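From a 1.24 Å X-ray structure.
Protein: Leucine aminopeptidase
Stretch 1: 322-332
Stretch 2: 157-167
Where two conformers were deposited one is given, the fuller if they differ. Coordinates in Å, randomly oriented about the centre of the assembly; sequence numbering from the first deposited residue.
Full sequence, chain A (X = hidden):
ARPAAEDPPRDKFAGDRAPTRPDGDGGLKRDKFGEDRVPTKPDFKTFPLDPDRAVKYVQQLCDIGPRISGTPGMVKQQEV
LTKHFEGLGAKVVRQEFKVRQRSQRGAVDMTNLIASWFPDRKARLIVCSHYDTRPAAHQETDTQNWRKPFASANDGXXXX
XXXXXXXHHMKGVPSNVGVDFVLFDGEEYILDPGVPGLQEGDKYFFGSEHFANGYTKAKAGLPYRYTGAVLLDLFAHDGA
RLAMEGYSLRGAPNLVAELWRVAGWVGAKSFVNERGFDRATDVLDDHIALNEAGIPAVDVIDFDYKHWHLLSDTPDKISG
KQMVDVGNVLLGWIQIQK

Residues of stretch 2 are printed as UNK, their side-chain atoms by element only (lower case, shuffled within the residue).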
# COMPACT_ATOMS: atom_id res chain seq x y z
N GLN A 322 13.24 -4.57 -7.49
CA GLN A 322 12.30 -3.47 -7.49
C GLN A 322 11.71 -3.25 -6.10
O GLN A 322 11.57 -2.09 -5.65
CB GLN A 322 11.21 -3.75 -8.52
CG GLN A 322 10.11 -2.70 -8.60
CD GLN A 322 10.59 -1.31 -8.99
OE1 GLN A 322 11.68 -1.14 -9.57
NE2 GLN A 322 9.80 -0.30 -8.67
N MET A 323 11.38 -4.33 -5.39
CA MET A 323 10.88 -4.20 -4.03
C MET A 323 11.91 -3.53 -3.13
O MET A 323 11.57 -2.65 -2.34
CB MET A 323 10.50 -5.57 -3.47
CG MET A 323 9.35 -6.19 -4.19
SD MET A 323 8.63 -7.63 -3.45
CE MET A 323 7.86 -7.01 -1.95
N VAL A 324 13.17 -3.94 -3.23
CA VAL A 324 14.23 -3.37 -2.40
C VAL A 324 14.41 -1.89 -2.70
O VAL A 324 14.58 -1.07 -1.79
CB VAL A 324 15.54 -4.17 -2.59
CG1 VAL A 324 16.75 -3.37 -2.06
CG2 VAL A 324 15.45 -5.54 -1.92
N ASP A 325 14.39 -1.52 -3.99
CA ASP A 325 14.53 -0.11 -4.35
C ASP A 325 13.43 0.72 -3.71
O ASP A 325 13.69 1.78 -3.12
CB ASP A 325 14.45 0.06 -5.87
CG ASP A 325 15.73 -0.23 -6.60
OD1 ASP A 325 16.77 -0.54 -5.98
OD2 ASP A 325 15.68 -0.16 -7.83
N VAL A 326 12.17 0.27 -3.84
CA VAL A 326 11.08 1.03 -3.24
C VAL A 326 11.20 1.07 -1.72
O VAL A 326 10.99 2.12 -1.10
CB VAL A 326 9.72 0.50 -3.74
CG1 VAL A 326 8.56 1.16 -3.00
CG2 VAL A 326 9.60 0.73 -5.25
N GLY A 327 11.60 -0.05 -1.11
CA GLY A 327 11.81 -0.06 0.33
C GLY A 327 12.86 0.93 0.78
O GLY A 327 12.68 1.64 1.78
N ASN A 328 13.97 1.02 0.04
CA ASN A 328 15.01 1.96 0.41
C ASN A 328 14.56 3.39 0.21
O ASN A 328 14.94 4.26 1.00
CB ASN A 328 16.28 1.65 -0.35
CG ASN A 328 17.09 0.57 0.35
OD1 ASN A 328 17.24 0.59 1.59
ND2 ASN A 328 17.69 -0.30 -0.42
N VAL A 329 13.73 3.67 -0.80
CA VAL A 329 13.20 5.02 -0.95
C VAL A 329 12.31 5.37 0.24
O VAL A 329 12.42 6.47 0.80
CB VAL A 329 12.47 5.16 -2.30
CG1 VAL A 329 11.72 6.49 -2.37
CG2 VAL A 329 13.48 5.04 -3.42
N LEU A 330 11.44 4.45 0.65
CA LEU A 330 10.59 4.71 1.82
C LEU A 330 11.43 4.95 3.06
O LEU A 330 11.16 5.88 3.83
CB LEU A 330 9.66 3.53 2.06
CG LEU A 330 8.59 3.29 1.00
CD1 LEU A 330 7.92 1.95 1.24
CD2 LEU A 330 7.56 4.42 1.04
N LEU A 331 12.46 4.12 3.29
CA LEU A 331 13.28 4.31 4.49
C LEU A 331 14.06 5.61 4.42
O LEU A 331 14.26 6.27 5.45
CB LEU A 331 14.22 3.12 4.68
CG LEU A 331 13.53 1.81 5.05
CD1 LEU A 331 14.57 0.71 5.18
CD2 LEU A 331 12.71 1.96 6.33
N GLY A 332 14.50 6.02 3.22
CA GLY A 332 15.20 7.30 3.13
C GLY A 332 14.27 8.46 3.42
O GLY A 332 14.64 9.39 4.15
N UNK A 157 -0.97 -7.14 -2.52
CA UNK A 157 -0.16 -8.18 -1.90
C UNK A 157 1.28 -7.72 -1.78
O UNK A 157 1.91 -7.90 -0.74
o UNK A 157 -1.61 -9.74 -3.04
c UNK A 157 -0.24 -9.46 -2.73
c UNK A 157 0.33 -10.62 -1.94
N UNK A 158 1.84 -7.17 -2.87
CA UNK A 158 3.25 -6.80 -2.84
C UNK A 158 3.53 -5.70 -1.83
O UNK A 158 4.63 -5.66 -1.26
c UNK A 158 3.74 -6.40 -4.23
N UNK A 159 2.58 -4.79 -1.60
CA UNK A 159 2.77 -3.78 -0.57
C UNK A 159 2.81 -4.40 0.81
O UNK A 159 3.66 -4.05 1.63
N UNK A 160 1.88 -5.31 1.10
CA UNK A 160 1.92 -6.03 2.37
C UNK A 160 3.24 -6.77 2.53
O UNK A 160 3.85 -6.77 3.61
c UNK A 160 0.73 -6.98 2.48
N UNK A 161 3.70 -7.43 1.46
CA UNK A 161 4.96 -8.17 1.51
C UNK A 161 6.15 -7.25 1.73
O UNK A 161 7.08 -7.59 2.48
c UNK A 161 5.13 -8.98 0.24
N UNK A 162 6.15 -6.07 1.09
CA UNK A 162 7.24 -5.14 1.34
C UNK A 162 7.22 -4.67 2.78
O UNK A 162 8.28 -4.53 3.40
c UNK A 162 8.24 -1.84 -0.48
c UNK A 162 7.20 -3.97 0.35
c UNK A 162 9.73 -3.61 0.48
c UNK A 162 8.34 -2.95 0.55
N UNK A 163 6.03 -4.44 3.35
CA UNK A 163 5.96 -4.13 4.78
C UNK A 163 6.53 -5.27 5.62
O UNK A 163 7.23 -5.02 6.61
s UNK A 163 2.18 -2.60 5.09
c UNK A 163 3.91 -2.60 4.66
c UNK A 163 4.52 -3.85 5.21
c UNK A 163 1.63 -1.14 4.19
N UNK A 164 6.24 -6.52 5.25
CA UNK A 164 6.82 -7.65 5.98
C UNK A 164 8.34 -7.61 5.92
O UNK A 164 9.01 -7.86 6.93
c UNK A 164 4.82 -9.21 5.71
c UNK A 164 6.30 -8.97 5.42
c UNK A 164 4.89 -11.91 6.24
s UNK A 164 4.22 -10.78 5.02
N UNK A 165 8.91 -7.30 4.75
CA UNK A 165 10.36 -7.19 4.66
C UNK A 165 10.88 -6.02 5.50
O UNK A 165 11.83 -6.17 6.27
o UNK A 165 14.39 -7.52 4.02
o UNK A 165 12.75 -8.99 3.79
c UNK A 165 13.21 -7.84 3.68
c UNK A 165 10.82 -7.06 3.20
c UNK A 165 12.32 -6.77 3.07
N UNK A 166 10.26 -4.85 5.35
CA UNK A 166 10.71 -3.67 6.08
C UNK A 166 10.68 -3.90 7.58
O UNK A 166 11.52 -3.36 8.31
c UNK A 166 11.41 -1.30 4.17
c UNK A 166 10.02 -1.87 4.34
c UNK A 166 8.97 -0.80 4.09
c UNK A 166 9.83 -2.46 5.73
N UNK A 167 9.71 -4.68 8.06
CA UNK A 167 9.60 -4.92 9.49
C UNK A 167 10.86 -5.53 10.10
O UNK A 167 11.10 -5.35 11.28
c UNK A 167 8.40 -5.83 9.76

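Position 157 carries three side-chain atoms, a carbon bearing one oxygen and one carbon, all out of reach of stretch 1. That beta-branched pattern is threonine; the hydroxyl of Thr-157 is hydrogen-bonded elsewhere in the structure. Position 158 has a single side-chain carbon, directed toward stretch 1, while its backbone O lies 3.6 Å from Met-323 CE; one carbon means alanine, Ala-158. Position 159 has no side-chain atom and is Gly-159. Position 160 has one carbon, pointing away, and is Ala-160.

Position 161 again shows one carbon, set sideways, with its CB 4.0 Å from Met-323 CE: Ala-161. Position 162 has four carbons forked at the second, its branch carbons against Met-323, Val-326 and Leu-330; this is leucine rather than isoleucine, whose fork is at the first. Leu-162 adopts chi1 t and chi2 p, and its CD1 approaches Met-323 O at 3.5 Å, while its CD2 lies 3.9 Å from Val-326 CG1 and 4.2 Å from Leu-330 CD1.

Position 163 holds an unbranched chain of two carbons, a sulfur and a terminal carbon; its CA-to-CB bond points away, without contact: Met-163. Position 164 repeats that chain, out of reach, and is Met-164. At position 165 three carbons run in line and the third carries two oxygens. The CA-to-CB bond points toward stretch 1, but the closest side-chain approach is CB to Met-323 CE, 5.9 Å. A carboxylate at that distance from the backbone is glutamate, Glu-165. Position 166 has four carbons forked at the second, the branch carbons against Leu-330 and Leu-331, hence leucine. Leu-166, with chi1 m and chi2 t, places CD2 3.9 Å from Leu-331 CG and CD1 4.1 Å from Leu-330 CD1. Position 167 has one carbon, out of reach, and is Ala-167.

The contact is apolar packing between two helices whose axes cross at -64° and approach to 10.4 Å, burying 355 Å² with no hydrogen bond between them. Leu-162 is the knob, seated among Met-323, Val-326, Gly-327 and Leu-330. Gly-327 makes room for it: an ideal CB there would lie just 3.3 Å from Leu-162 CD1 and 3.5 Å from Leu-166 CD2, both tight. Without that CB, the backbone comes close, with Gly-327 N 3.9 Å from Leu-162 CD2 and Gly-327 O 4.0 Å from Leu-166 CD2. Met-323 extends the packing toward Ala-158 and Ala-161, where its CE also meets Leu-162 CB at 3.9 Å. One helical turn after Leu-162, Leu-166 continues the contact along stretch 1 to Leu-330 and Leu-331.

Stretch 2 157-167: TAGAALMMELA
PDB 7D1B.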